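Local structure of ZINC phosphodiesterase ELAC protein 1 (Homo sapiens, 3ZWF) at residues A11-S14 and G18-A21; L43-L48 and E350-I355; R152-D157 and N161-F166; G63-G68 and L249-G254; D99-T104 and F114-H119. The protein is a zinc-dependent phosphodiesterase of the RNase Z family that shows tRNA 3'-processing endonuclease activity and removes 2',3'-cyclic phosphates from tRNAs during their repair. All coordinates share one frame; numbering follows the deposited sequence. Where two conformers were deposited one is given.

Contact 1 of 5, residues A11-S14 and G18-A21; sequences AYPS and GASA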
# COMPACT_ATOMS: atom_id res chain seq x y z
N ALA A 11 -0.35 -6.58 -11.93
CA ALA A 11 -0.30 -5.11 -12.04
C ALA A 11 -0.92 -4.27 -10.91
O ALA A 11 -0.43 -3.17 -10.65
CB ALA A 11 -0.83 -4.66 -13.42
N TYR A 12 -1.98 -4.75 -10.27
CA TYR A 12 -2.63 -4.11 -9.16
C TYR A 12 -3.50 -5.09 -8.42
O TYR A 12 -3.90 -6.11 -8.99
CB TYR A 12 -3.49 -2.91 -9.61
CG TYR A 12 -4.50 -3.22 -10.65
CD1 TYR A 12 -4.19 -3.16 -12.00
CD2 TYR A 12 -5.80 -3.59 -10.28
CE1 TYR A 12 -5.14 -3.40 -12.94
CE2 TYR A 12 -6.73 -3.86 -11.20
CZ TYR A 12 -6.41 -3.76 -12.54
OH TYR A 12 -7.39 -4.04 -13.47
N PRO A 13 -3.81 -4.80 -7.16
CA PRO A 13 -4.70 -5.68 -6.42
C PRO A 13 -6.13 -5.44 -6.82
O PRO A 13 -6.47 -4.31 -7.10
CB PRO A 13 -4.47 -5.24 -4.98
CG PRO A 13 -4.03 -3.88 -5.08
CD PRO A 13 -3.30 -3.71 -6.34
N SER A 14 -6.93 -6.49 -6.82
CA SER A 14 -8.39 -6.38 -7.02
C SER A 14 -9.11 -7.18 -5.94
O SER A 14 -8.48 -7.88 -5.16
CB SER A 14 -8.79 -6.85 -8.39
OG SER A 14 -8.86 -8.30 -8.43
N GLY A 18 -5.50 -10.50 -5.21
CA GLY A 18 -4.57 -9.57 -4.58
C GLY A 18 -3.32 -9.38 -5.43
O GLY A 18 -3.08 -10.14 -6.38
N ALA A 19 -2.59 -8.32 -5.13
CA ALA A 19 -1.29 -8.10 -5.75
C ALA A 19 -0.29 -9.15 -5.29
O ALA A 19 -0.48 -9.84 -4.27
CB ALA A 19 -0.80 -6.71 -5.44
N SER A 20 0.79 -9.26 -6.05
CA SER A 20 1.74 -10.35 -5.84
C SER A 20 2.23 -10.53 -4.40
O SER A 20 2.75 -9.61 -3.78
CB SER A 20 2.93 -10.20 -6.78
OG SER A 20 2.45 -10.49 -8.08
N ALA A 21 2.04 -11.75 -3.88
CA ALA A 21 2.60 -12.18 -2.60
C ALA A 21 2.39 -13.70 -2.45
O ALA A 21 1.28 -14.20 -2.66
CB ALA A 21 1.97 -11.47 -1.44
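Pro13 packs against Ala19 in a small, buried and apolar contact between the two limbs of the loop that leads from strand 2-5 to strand 21-26. Neither limb pairs with the other as a strand would, yet the backbones run close, with the CA atoms of Pro13 and Ala19 4.2 Å apart. Pro13 offers the flank of its ring. Its CB reaches the backbone N of Ala19 at 3.6 Å and the Ala19 CB at 4.0 Å, while Pro13 CD lies 4.0 Å from that same methyl, which therefore rests against two corners of the pyrrolidine. One step along, Pro13 CA meets Gly18 C at 4.1 Å, backbone against backbone.

Polar atoms of both limbs find partners outside the contact. The Gly18 N is hydrogen-bonded to the Asp351 carboxylate, whereas the Ser14 hydroxyl finds Gln314 as well as Thr16 and Arg17 within the bend itself. The second subunit covers part of the 11-14 limb, its Thr75 against Tyr12 and its Gln40 against Pro13. On the catalytic side, Ala19 CB packs against Asp64 O, and Ala11 N makes a weak hydrogen bond to Asp64 OD2. This is a second-shell loop of the metallo-beta-lactamase fold, folded compactly on itself beside the dinuclear zinc site.

Contact 2 of 5, residues L43-L48 and E350-I355; sequences LMKSQL and EDFMVI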
# COMPACT_ATOMS: atom_id res chain seq x y z
N LEU A 43 -2.77 -11.60 4.47
CA LEU A 43 -2.20 -12.38 5.58
C LEU A 43 -3.18 -12.56 6.71
O LEU A 43 -3.38 -13.67 7.19
CB LEU A 43 -0.94 -11.76 6.13
CG LEU A 43 0.29 -11.99 5.29
CD1 LEU A 43 1.44 -11.05 5.71
CD2 LEU A 43 0.73 -13.52 5.38
N MET A 44 -3.87 -11.48 7.10
CA MET A 44 -4.86 -11.58 8.16
C MET A 44 -5.97 -12.57 7.83
O MET A 44 -6.37 -13.33 8.69
CB MET A 44 -5.43 -10.19 8.51
CG MET A 44 -4.38 -9.29 9.03
SD MET A 44 -5.14 -7.65 9.18
CE MET A 44 -6.20 -7.87 10.60
N LYS A 45 -6.44 -12.57 6.58
CA LYS A 45 -7.52 -13.43 6.12
C LYS A 45 -7.07 -14.88 6.01
O LYS A 45 -7.87 -15.78 6.12
CB LYS A 45 -8.04 -12.99 4.74
CG LYS A 45 -8.89 -11.68 4.76
CD LYS A 45 -9.02 -10.94 3.39
CE LYS A 45 -9.61 -11.70 2.23
NZ LYS A 45 -9.29 -11.00 0.89
N SER A 46 -5.77 -15.08 5.81
CA SER A 46 -5.19 -16.41 5.67
C SER A 46 -5.01 -17.12 7.02
O SER A 46 -5.19 -16.53 8.07
CB SER A 46 -3.85 -16.33 4.95
OG SER A 46 -2.81 -15.96 5.85
N GLN A 47 -4.61 -18.39 6.98
CA GLN A 47 -4.20 -19.11 8.21
C GLN A 47 -2.81 -18.76 8.73
O GLN A 47 -2.40 -19.22 9.79
CB GLN A 47 -4.32 -20.63 8.03
N LEU A 48 -2.08 -17.94 7.99
CA LEU A 48 -0.72 -17.52 8.36
C LEU A 48 -0.76 -16.33 9.30
O LEU A 48 -1.77 -15.63 9.40
CB LEU A 48 0.05 -17.10 7.13
CG LEU A 48 0.11 -18.07 5.98
CD1 LEU A 48 0.46 -17.27 4.73
CD2 LEU A 48 1.15 -19.15 6.27
N GLU A 350 -4.74 -19.51 -7.21
CA GLU A 350 -5.80 -18.63 -6.72
C GLU A 350 -5.40 -18.10 -5.36
O GLU A 350 -4.65 -18.75 -4.64
CB GLU A 350 -7.14 -19.38 -6.61
CG GLU A 350 -7.58 -19.94 -7.92
CD GLU A 350 -8.82 -20.83 -7.82
OE1 GLU A 350 -9.36 -21.04 -6.71
OE2 GLU A 350 -9.23 -21.31 -8.88
N ASP A 351 -5.92 -16.92 -4.96
CA ASP A 351 -5.64 -16.42 -3.64
C ASP A 351 -6.10 -17.47 -2.60
O ASP A 351 -7.19 -18.06 -2.71
CB ASP A 351 -6.35 -15.09 -3.33
CG ASP A 351 -5.91 -13.95 -4.21
OD1 ASP A 351 -5.04 -14.12 -5.13
OD2 ASP A 351 -6.37 -12.80 -3.92
N PHE A 352 -5.21 -17.65 -1.63
CA PHE A 352 -5.38 -18.51 -0.43
C PHE A 352 -5.16 -19.99 -0.69
O PHE A 352 -5.28 -20.82 0.22
CB PHE A 352 -6.70 -18.23 0.30
CG PHE A 352 -6.86 -16.78 0.63
CD1 PHE A 352 -6.06 -16.22 1.57
CD2 PHE A 352 -7.80 -16.00 -0.02
CE1 PHE A 352 -6.15 -14.86 1.87
CE2 PHE A 352 -7.91 -14.65 0.26
CZ PHE A 352 -7.09 -14.08 1.21
N MET A 353 -4.80 -20.30 -1.93
CA MET A 353 -4.39 -21.66 -2.27
C MET A 353 -3.13 -22.02 -1.48
O MET A 353 -2.20 -21.22 -1.35
CB MET A 353 -4.13 -21.78 -3.77
CG MET A 353 -3.73 -23.18 -4.26
SD MET A 353 -3.30 -23.19 -6.00
CE MET A 353 -4.92 -23.42 -6.69
N VAL A 354 -3.14 -23.23 -0.91
CA VAL A 354 -1.99 -23.76 -0.23
C VAL A 354 -1.56 -25.03 -0.93
O VAL A 354 -2.38 -25.90 -1.13
CB VAL A 354 -2.30 -24.11 1.24
CG1 VAL A 354 -1.03 -24.61 1.94
CG2 VAL A 354 -2.84 -22.89 1.99
N ILE A 355 -0.30 -25.10 -1.31
CA ILE A 355 0.30 -26.29 -1.92
C ILE A 355 1.37 -26.82 -0.99
O ILE A 355 2.27 -26.12 -0.61
CB ILE A 355 0.94 -26.00 -3.29
CG1 ILE A 355 -0.12 -25.49 -4.27
CG2 ILE A 355 1.56 -27.28 -3.86
CD1 ILE A 355 0.44 -24.93 -5.55
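Phe352 lies across Lys45 and Ser46, so that a type II beta turn, Glu350 to Met353, meets the C-terminal end of helix 39-45 at the edge of a sheet of the metallo-beta-lactamase fold. Phe352 occupies the third position of the turn with a positive phi of 79°, and its side chain points at the helix.

The close-packed part is the end of the phenyl ring against the lysine and serine carbons. Lys45 CB touches from the root of its side chain, 3.9 Å from Phe352 CE1, and the bend at chi3 (58°) brings Lys45 CE back to within 3.6 Å of Phe352 CZ; the lysine chain crosses the phenylalanine at about a right angle. On the neighbouring side, Ser46 CB reaches Phe352 CD1 at 4.0 Å.

The looser part is the exposed lysine end. Lys45 NZ lies in the ring plane at its edge rather than over a face, and is hydrogen-bonded to Gln42 of its own helix. Pro15 of the second subunit also packs on Lys45.

The Ser46 hydroxyl bonds backbone atoms on both sides of the point where the helix ends. In an ST turn, Ser46 OG accepts from Leu48 N at 3.0 Å, and the same hydroxyl donates to Leu43 O at 2.7 Å.

Contact 3 of 5, residues R152-D157 and N161-F166; sequences RTILLD and NSYLLF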
# COMPACT_ATOMS: atom_id res chain seq x y z
N ARG A 152 23.95 -5.70 2.91
CA ARG A 152 24.94 -6.00 1.90
C ARG A 152 24.50 -5.44 0.55
O ARG A 152 23.31 -5.20 0.32
CB ARG A 152 25.10 -7.53 1.78
CG ARG A 152 25.66 -8.18 3.04
CD ARG A 152 26.22 -9.56 2.78
NE ARG A 152 25.14 -10.54 2.76
CZ ARG A 152 24.80 -11.31 1.74
NH1 ARG A 152 25.41 -11.25 0.57
NH2 ARG A 152 23.81 -12.17 1.92
N THR A 153 25.47 -5.19 -0.31
CA THR A 153 25.28 -4.94 -1.74
C THR A 153 25.83 -6.16 -2.49
O THR A 153 27.03 -6.36 -2.53
CB THR A 153 26.03 -3.66 -2.17
OG1 THR A 153 25.42 -2.53 -1.52
CG2 THR A 153 25.95 -3.42 -3.65
N ILE A 154 24.91 -6.93 -3.07
CA ILE A 154 25.16 -8.28 -3.58
C ILE A 154 25.33 -8.23 -5.08
O ILE A 154 24.41 -7.87 -5.82
CB ILE A 154 24.06 -9.28 -3.23
CG1 ILE A 154 23.77 -9.30 -1.72
CG2 ILE A 154 24.47 -10.70 -3.69
CD1 ILE A 154 22.61 -10.21 -1.35
N LEU A 155 26.51 -8.68 -5.52
CA LEU A 155 26.88 -8.64 -6.93
C LEU A 155 26.59 -9.96 -7.59
O LEU A 155 26.67 -11.02 -6.97
CB LEU A 155 28.34 -8.25 -7.12
CG LEU A 155 28.80 -6.97 -6.44
CD1 LEU A 155 30.25 -6.64 -6.85
CD2 LEU A 155 27.93 -5.79 -6.81
N LEU A 156 26.30 -9.91 -8.88
CA LEU A 156 26.23 -11.12 -9.69
C LEU A 156 27.57 -11.82 -9.68
O LEU A 156 28.60 -11.21 -9.86
CB LEU A 156 25.86 -10.77 -11.13
CG LEU A 156 25.64 -11.97 -12.06
CD1 LEU A 156 24.36 -12.74 -11.77
CD2 LEU A 156 25.69 -11.47 -13.50
N ASP A 157 27.54 -13.11 -9.42
CA ASP A 157 28.76 -13.88 -9.51
C ASP A 157 28.92 -14.32 -10.96
O ASP A 157 28.09 -15.05 -11.45
CB ASP A 157 28.70 -15.09 -8.61
CG ASP A 157 30.01 -15.78 -8.58
OD1 ASP A 157 30.34 -16.45 -9.59
OD2 ASP A 157 30.74 -15.53 -7.59
N ASN A 161 26.80 -17.03 -12.41
CA ASN A 161 25.67 -16.27 -12.99
C ASN A 161 24.46 -16.20 -12.03
O ASN A 161 23.31 -16.21 -12.46
CB ASN A 161 25.28 -16.84 -14.36
CG ASN A 161 25.48 -15.84 -15.49
OD1 ASN A 161 24.56 -15.59 -16.27
ND2 ASN A 161 26.69 -15.26 -15.57
N SER A 162 24.76 -16.10 -10.74
CA SER A 162 23.74 -16.01 -9.69
C SER A 162 24.20 -15.13 -8.55
O SER A 162 25.37 -14.75 -8.49
CB SER A 162 23.38 -17.41 -9.16
OG SER A 162 24.47 -17.96 -8.45
N TYR A 163 23.27 -14.82 -7.66
CA TYR A 163 23.54 -14.04 -6.46
C TYR A 163 23.35 -14.95 -5.26
O TYR A 163 22.27 -15.55 -5.11
CB TYR A 163 22.54 -12.88 -6.30
CG TYR A 163 22.46 -11.93 -7.47
CD1 TYR A 163 21.72 -12.26 -8.60
CD2 TYR A 163 23.06 -10.67 -7.44
CE1 TYR A 163 21.63 -11.39 -9.68
CE2 TYR A 163 22.99 -9.82 -8.54
CZ TYR A 163 22.27 -10.19 -9.64
OH TYR A 163 22.18 -9.36 -10.72
N LEU A 164 24.36 -15.03 -4.39
CA LEU A 164 24.24 -15.84 -3.18
C LEU A 164 23.57 -15.01 -2.11
O LEU A 164 24.07 -13.97 -1.72
CB LEU A 164 25.61 -16.35 -2.67
CG LEU A 164 25.54 -17.29 -1.45
CD1 LEU A 164 24.62 -18.51 -1.71
CD2 LEU A 164 26.94 -17.73 -1.04
N LEU A 165 22.38 -15.44 -1.69
CA LEU A 165 21.66 -14.71 -0.65
C LEU A 165 22.12 -15.22 0.72
O LEU A 165 22.63 -14.46 1.55
CB LEU A 165 20.16 -14.77 -0.86
CG LEU A 165 19.71 -14.26 -2.24
CD1 LEU A 165 18.15 -14.02 -2.30
CD2 LEU A 165 20.48 -12.97 -2.68
N PHE A 166 22.00 -16.53 0.93
CA PHE A 166 22.56 -17.18 2.13
C PHE A 166 22.68 -18.67 1.94
O PHE A 166 22.01 -19.26 1.11
CB PHE A 166 21.77 -16.84 3.40
CG PHE A 166 20.30 -17.14 3.32
CD1 PHE A 166 19.42 -16.21 2.85
CD2 PHE A 166 19.81 -18.40 3.71
CE1 PHE A 166 18.06 -16.47 2.79
CE2 PHE A 166 18.47 -18.69 3.64
CZ PHE A 166 17.58 -17.73 3.17
O HOH W 1 26.60 -13.35 -5.14
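Segments 152-157 and 161-166 run roughly antiparallel, their end-to-end directions 154° apart, and are joined near the turn by Asp157 N to Ser162 O (2.9 Å) and by a weak bond from Asn161 N to Asp157 O. Asn161 and Ser162 both face Asp157, consistent with a G1 beta bulge. Further along the pair separates, and a water bridges the gap, giving to Leu155 O and taking from Leu164 N.

Tyr163 carries the side-chain packing. Leu156 CA lies over one ring face, offset toward the rim, and Leu156 CD1 makes an off-centre CH-pi contact 4.2 Å from the centroid; the leucine's CG, trans to its N (chi1 -175°), sets that methyl against the ring. At the ring edge sits Ile154 O. Beyond the tyrosine, Ile154 CD1 meets Leu165 CD2 at 3.7 Å, the two chains crossing at about a right angle. Arg152, bent at chi3, ends the row with a weak bond from NH2 to Leu165 O.

The Tyr163 hydroxyl is hydrogen-bonded to Val122 O. The chemistry implies that these strand ends, which belong to different sheets, are joined by apolar packing along their length, with direct backbone bonds confined to the turn and a water and Arg152 bridging the wider part.

Contact 4 of 5, residues G63-G68 and L249-G254; sequences GDHFFG and LGDCSG. With ZN (zinc ion), chain D; ZN (zinc ion), chain E.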
# COMPACT_ATOMS: atom_id res chain seq x y z
N GLY A 63 5.31 -1.51 -8.32
CA GLY A 63 4.55 -1.32 -7.11
C GLY A 63 3.67 -2.48 -6.64
O GLY A 63 3.50 -2.67 -5.43
N ASP A 64 3.18 -3.28 -7.58
CA ASP A 64 2.37 -4.46 -7.29
C ASP A 64 3.17 -5.60 -6.65
O ASP A 64 2.59 -6.63 -6.29
CB ASP A 64 1.60 -5.02 -8.53
CG ASP A 64 2.45 -5.23 -9.73
OD1 ASP A 64 3.27 -4.35 -10.12
OD2 ASP A 64 2.29 -6.32 -10.32
N HIS A 65 4.48 -5.37 -6.49
CA HIS A 65 5.35 -6.31 -5.79
C HIS A 65 6.00 -5.77 -4.51
O HIS A 65 6.71 -6.52 -3.83
CB HIS A 65 6.40 -6.85 -6.79
CG HIS A 65 5.77 -7.46 -8.00
ND1 HIS A 65 5.69 -8.83 -8.19
CD2 HIS A 65 5.13 -6.89 -9.04
CE1 HIS A 65 5.03 -9.06 -9.31
NE2 HIS A 65 4.67 -7.90 -9.84
N PHE A 66 5.82 -4.47 -4.19
CA PHE A 66 6.45 -3.93 -2.99
C PHE A 66 5.74 -2.80 -2.26
O PHE A 66 6.11 -2.49 -1.15
CB PHE A 66 7.91 -3.52 -3.21
CG PHE A 66 8.12 -2.21 -3.86
CD1 PHE A 66 8.02 -2.08 -5.22
CD2 PHE A 66 8.47 -1.07 -3.11
CE1 PHE A 66 8.20 -0.83 -5.85
CE2 PHE A 66 8.69 0.16 -3.75
CZ PHE A 66 8.57 0.25 -5.12
N PHE A 67 4.71 -2.22 -2.87
CA PHE A 67 4.03 -1.09 -2.22
C PHE A 67 3.37 -1.49 -0.90
O PHE A 67 3.07 -0.61 -0.08
CB PHE A 67 2.97 -0.43 -3.12
CG PHE A 67 3.50 0.49 -4.17
CD1 PHE A 67 4.82 0.89 -4.24
CD2 PHE A 67 2.64 0.93 -5.15
CE1 PHE A 67 5.24 1.74 -5.25
CE2 PHE A 67 3.07 1.78 -6.17
CZ PHE A 67 4.36 2.16 -6.21
N GLY A 68 3.10 -2.77 -0.69
CA GLY A 68 2.59 -3.29 0.58
C GLY A 68 3.59 -3.43 1.72
O GLY A 68 3.23 -3.74 2.86
N LEU A 249 9.74 -17.15 -9.62
CA LEU A 249 10.23 -16.16 -10.57
C LEU A 249 9.35 -14.90 -10.57
O LEU A 249 8.12 -15.01 -10.63
CB LEU A 249 10.28 -16.68 -11.98
CG LEU A 249 11.44 -17.60 -12.37
CD1 LEU A 249 11.39 -18.91 -11.61
CD2 LEU A 249 11.41 -17.81 -13.89
N GLY A 250 10.00 -13.74 -10.51
CA GLY A 250 9.30 -12.45 -10.73
C GLY A 250 8.78 -12.31 -12.15
O GLY A 250 9.02 -13.15 -13.04
N ASP A 251 8.05 -11.21 -12.38
CA ASP A 251 7.56 -10.86 -13.71
C ASP A 251 8.73 -10.93 -14.68
O ASP A 251 9.83 -10.48 -14.40
CB ASP A 251 7.05 -9.44 -13.78
CG ASP A 251 5.82 -9.18 -12.88
OD1 ASP A 251 5.33 -10.08 -12.18
OD2 ASP A 251 5.35 -8.01 -12.88
N CYS A 252 8.45 -11.48 -15.85
CA CYS A 252 9.48 -11.67 -16.89
C CYS A 252 8.87 -12.13 -18.21
O CYS A 252 7.80 -12.71 -18.24
CB CYS A 252 10.52 -12.70 -16.43
SG CYS A 252 9.97 -14.38 -16.27
N SER A 253 9.65 -11.88 -19.25
CA SER A 253 9.44 -12.40 -20.60
C SER A 253 10.52 -13.43 -20.96
O SER A 253 10.51 -14.00 -22.06
CB SER A 253 9.52 -11.23 -21.59
OG SER A 253 9.21 -11.64 -22.91
N GLY A 254 11.45 -13.65 -20.04
CA GLY A 254 12.53 -14.61 -20.23
C GLY A 254 13.58 -14.51 -19.13
O GLY A 254 13.51 -13.66 -18.24
ZN ZN D . 3.65 -7.33 -11.69
ZN ZN E . 6.35 -5.87 -13.22
O HOH W 2 4.87 -5.54 -11.82
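His65 and Asp251 face each other across a zinc ion. Together with Asp64 they link the HxHxDH motif of the metallo-beta-lactamase fold, His60 to His65 here, to the aspartate that bridges the two metals. Histidine and aspartate account for nearly all the surface buried between the segments, because the backbones stay apart and the metal fills the middle.

His65 binds the zinc ion of chain D through NE2 at 2.2 Å. Its ring plane stands 82° from the Asp251 carboxylate, and CE1 comes within 3.1 Å of Asp251 OD1, obliquely to the ring. The far nitrogen, ND1, is hydrogen-bonded to Asp34, a second-shell residue that fixes the rotation of the ring and would be expected to polarise it.

Asp251 uses one oxygen for both metals. Its OD2 is 2.2 Å from the chain D zinc and 2.4 Å from the chain E zinc, whereas OD1 ligates neither. His311 completes the protein ligands of the first zinc; His60, His62 and His180 hold the second.

Asp64, probably the proton acceptor, as in relatives of the family, has its CG between the backbone N and the carbonyl carbon (chi1 50°), a rotamer that turns OD2 onto the chain D zinc at 2.2 Å. A phosphate, probably from the crystallisation liquor, lies beside this carboxylate. Between the two metals sits a bridging water, its O 2.2 Å from the zinc of chain D and 2.1 Å from that of chain E.

Contact 5 of 5, residues D99-T104 and F114-H119; sequences DFIWRT and FHYVVH. With EDO (1,2-ethanediol), chain I.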
# COMPACT_ATOMS: atom_id res chain seq x y z
N ASP A 99 16.66 2.23 0.80
CA ASP A 99 16.36 3.67 1.03
C ASP A 99 14.87 3.92 1.04
O ASP A 99 14.37 4.72 1.83
CB ASP A 99 17.03 4.53 -0.04
CG ASP A 99 18.57 4.55 0.10
OD1 ASP A 99 19.10 4.21 1.19
OD2 ASP A 99 19.25 4.91 -0.89
N PHE A 100 14.12 3.21 0.20
CA PHE A 100 12.68 3.31 0.15
C PHE A 100 12.09 3.01 1.52
O PHE A 100 11.26 3.76 2.05
CB PHE A 100 12.05 2.39 -0.89
CG PHE A 100 10.57 2.37 -0.83
CD1 PHE A 100 9.83 3.45 -1.26
CD2 PHE A 100 9.89 1.27 -0.32
CE1 PHE A 100 8.43 3.44 -1.18
CE2 PHE A 100 8.49 1.23 -0.27
CZ PHE A 100 7.78 2.31 -0.71
N ILE A 101 12.50 1.89 2.10
CA ILE A 101 11.97 1.48 3.40
C ILE A 101 12.38 2.49 4.51
O ILE A 101 11.54 2.95 5.30
CB ILE A 101 12.37 0.02 3.79
CG1 ILE A 101 11.82 -0.99 2.77
CG2 ILE A 101 11.86 -0.30 5.18
CD1 ILE A 101 12.51 -2.34 2.80
N TRP A 102 13.66 2.87 4.54
CA TRP A 102 14.17 3.76 5.56
C TRP A 102 13.41 5.09 5.53
O TRP A 102 12.95 5.61 6.56
CB TRP A 102 15.67 4.04 5.35
CG TRP A 102 16.17 5.03 6.25
CD1 TRP A 102 16.23 6.41 6.05
CD2 TRP A 102 16.64 4.80 7.58
NE1 TRP A 102 16.70 7.02 7.18
CE2 TRP A 102 16.97 6.06 8.13
CE3 TRP A 102 16.81 3.65 8.37
CZ2 TRP A 102 17.48 6.20 9.42
CZ3 TRP A 102 17.32 3.79 9.66
CH2 TRP A 102 17.65 5.06 10.17
N ARG A 103 13.30 5.65 4.33
CA ARG A 103 12.71 7.01 4.17
C ARG A 103 11.23 6.96 4.52
O ARG A 103 10.68 7.88 5.14
CB ARG A 103 12.85 7.50 2.73
CG ARG A 103 14.30 7.88 2.34
CD ARG A 103 14.30 8.77 1.10
NE ARG A 103 15.38 8.40 0.19
CZ ARG A 103 16.67 8.60 0.42
NH1 ARG A 103 17.10 9.20 1.52
NH2 ARG A 103 17.55 8.19 -0.49
N THR A 104 10.58 5.86 4.12
CA THR A 104 9.12 5.72 4.36
C THR A 104 8.82 5.57 5.86
O THR A 104 7.89 6.17 6.39
CB THR A 104 8.51 4.59 3.50
OG1 THR A 104 8.84 4.88 2.13
CG2 THR A 104 6.95 4.51 3.68
N PHE A 114 11.20 -4.21 16.05
CA PHE A 114 12.16 -5.23 15.64
C PHE A 114 13.22 -4.59 14.75
O PHE A 114 13.00 -3.53 14.18
CB PHE A 114 11.47 -6.40 14.90
CG PHE A 114 10.73 -5.99 13.67
CD1 PHE A 114 11.38 -5.86 12.46
CD2 PHE A 114 9.40 -5.65 13.73
CE1 PHE A 114 10.68 -5.42 11.32
CE2 PHE A 114 8.72 -5.24 12.61
CZ PHE A 114 9.36 -5.12 11.41
N HIS A 115 14.37 -5.25 14.66
CA HIS A 115 15.44 -4.87 13.76
C HIS A 115 15.19 -5.51 12.41
O HIS A 115 14.68 -6.63 12.33
CB HIS A 115 16.80 -5.34 14.29
N TYR A 116 15.54 -4.78 11.36
CA TYR A 116 15.54 -5.36 10.02
C TYR A 116 16.82 -4.95 9.28
O TYR A 116 17.46 -3.97 9.62
CB TYR A 116 14.31 -4.98 9.21
CG TYR A 116 14.28 -3.54 8.78
CD1 TYR A 116 13.85 -2.53 9.64
CD2 TYR A 116 14.66 -3.19 7.50
CE1 TYR A 116 13.84 -1.20 9.23
CE2 TYR A 116 14.67 -1.89 7.08
CZ TYR A 116 14.25 -0.89 7.95
OH TYR A 116 14.27 0.41 7.50
N VAL A 117 17.15 -5.72 8.26
CA VAL A 117 18.28 -5.40 7.37
C VAL A 117 17.83 -5.64 5.93
O VAL A 117 17.06 -6.56 5.65
CB VAL A 117 19.53 -6.23 7.70
CG1 VAL A 117 20.18 -5.70 8.97
CG2 VAL A 117 19.19 -7.73 7.83
N VAL A 118 18.29 -4.76 5.04
CA VAL A 118 17.97 -4.89 3.63
C VAL A 118 19.24 -5.17 2.85
O VAL A 118 20.23 -4.39 2.89
CB VAL A 118 17.27 -3.66 3.05
CG1 VAL A 118 16.88 -3.94 1.60
CG2 VAL A 118 16.05 -3.25 3.93
N HIS A 119 19.26 -6.31 2.18
CA HIS A 119 20.39 -6.72 1.31
C HIS A 119 19.98 -6.47 -0.11
O HIS A 119 18.88 -6.94 -0.54
CB HIS A 119 20.68 -8.17 1.52
CG HIS A 119 21.07 -8.50 2.93
ND1 HIS A 119 22.09 -7.84 3.58
CD2 HIS A 119 20.60 -9.42 3.80
CE1 HIS A 119 22.25 -8.35 4.78
NE2 HIS A 119 21.33 -9.29 4.95
C1 EDO I . 18.16 -0.93 9.10
O1 EDO I . 17.29 -1.25 10.19
C2 EDO I . 17.39 -0.71 7.81
O2 EDO I . 18.22 -0.32 6.72
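Ile101 and Tyr116 overlap side by side, the isoleucine reaching toward the strand and the tyrosine toward the helix, and Ile101 also packs on Val118. The helix carrying the isoleucine, 99-104, and the strand 116-119 pass at 9.8 Å with their axes 147° apart.

With CG1 of Ile101 trans to the carbonyl carbon (chi1 -61°), CG1 carries CD1 to Val118 CG2 at 3.8 Å, while CG2 turns the other way, to the phenol end of Tyr116, 3.4 Å from OH and 3.7 Å from CZ. Tyr116 takes the less common rotamer, CG lying between N and C (chi1 71°), which sends the ring across toward the helix. Its OH lies 3.9 Å from Trp102 CA and also approaches the indole obliquely, 4.2 Å from CE3.

One face of the Tyr116 ring carries an ethanediol, probably from the crystallisation liquor, whose O1 donates to Tyr116 O at 2.8 Å and whose C2 lies at the edge of the Trp102 ring, near its plane. Ile91 of strand 89-94 and Leu69 and Leu73 of helix 69-79 pack on Ile101. This apolar seam is what a beta-alpha-beta crossover shows, here strand 89-94, helix 97-107 and strand 116-121.

Contacts 1 and 4 are buried and adjoin at the zinc site, where the loop packs against Asp64 and His65; contact 1 is a loop held by apolar touch, contact 4 a junction made through metal. Contact 2 lies at the surface, its centre about 14 Å from that of contact 1, and the two are tied through Gly18 N and Asp351 OD2. Contacts 2, 3 and 5 all reach one sheet, contact 2 at one outer strand and contact 3 at the other; contacts 3 and 5 are partly buried, and Arg152 N is probably hydrogen-bonded to His119 ND1. Contact 5 also meets contact 4 through Phe66 and Phe100. Only contact 3 has none of the second subunit against it.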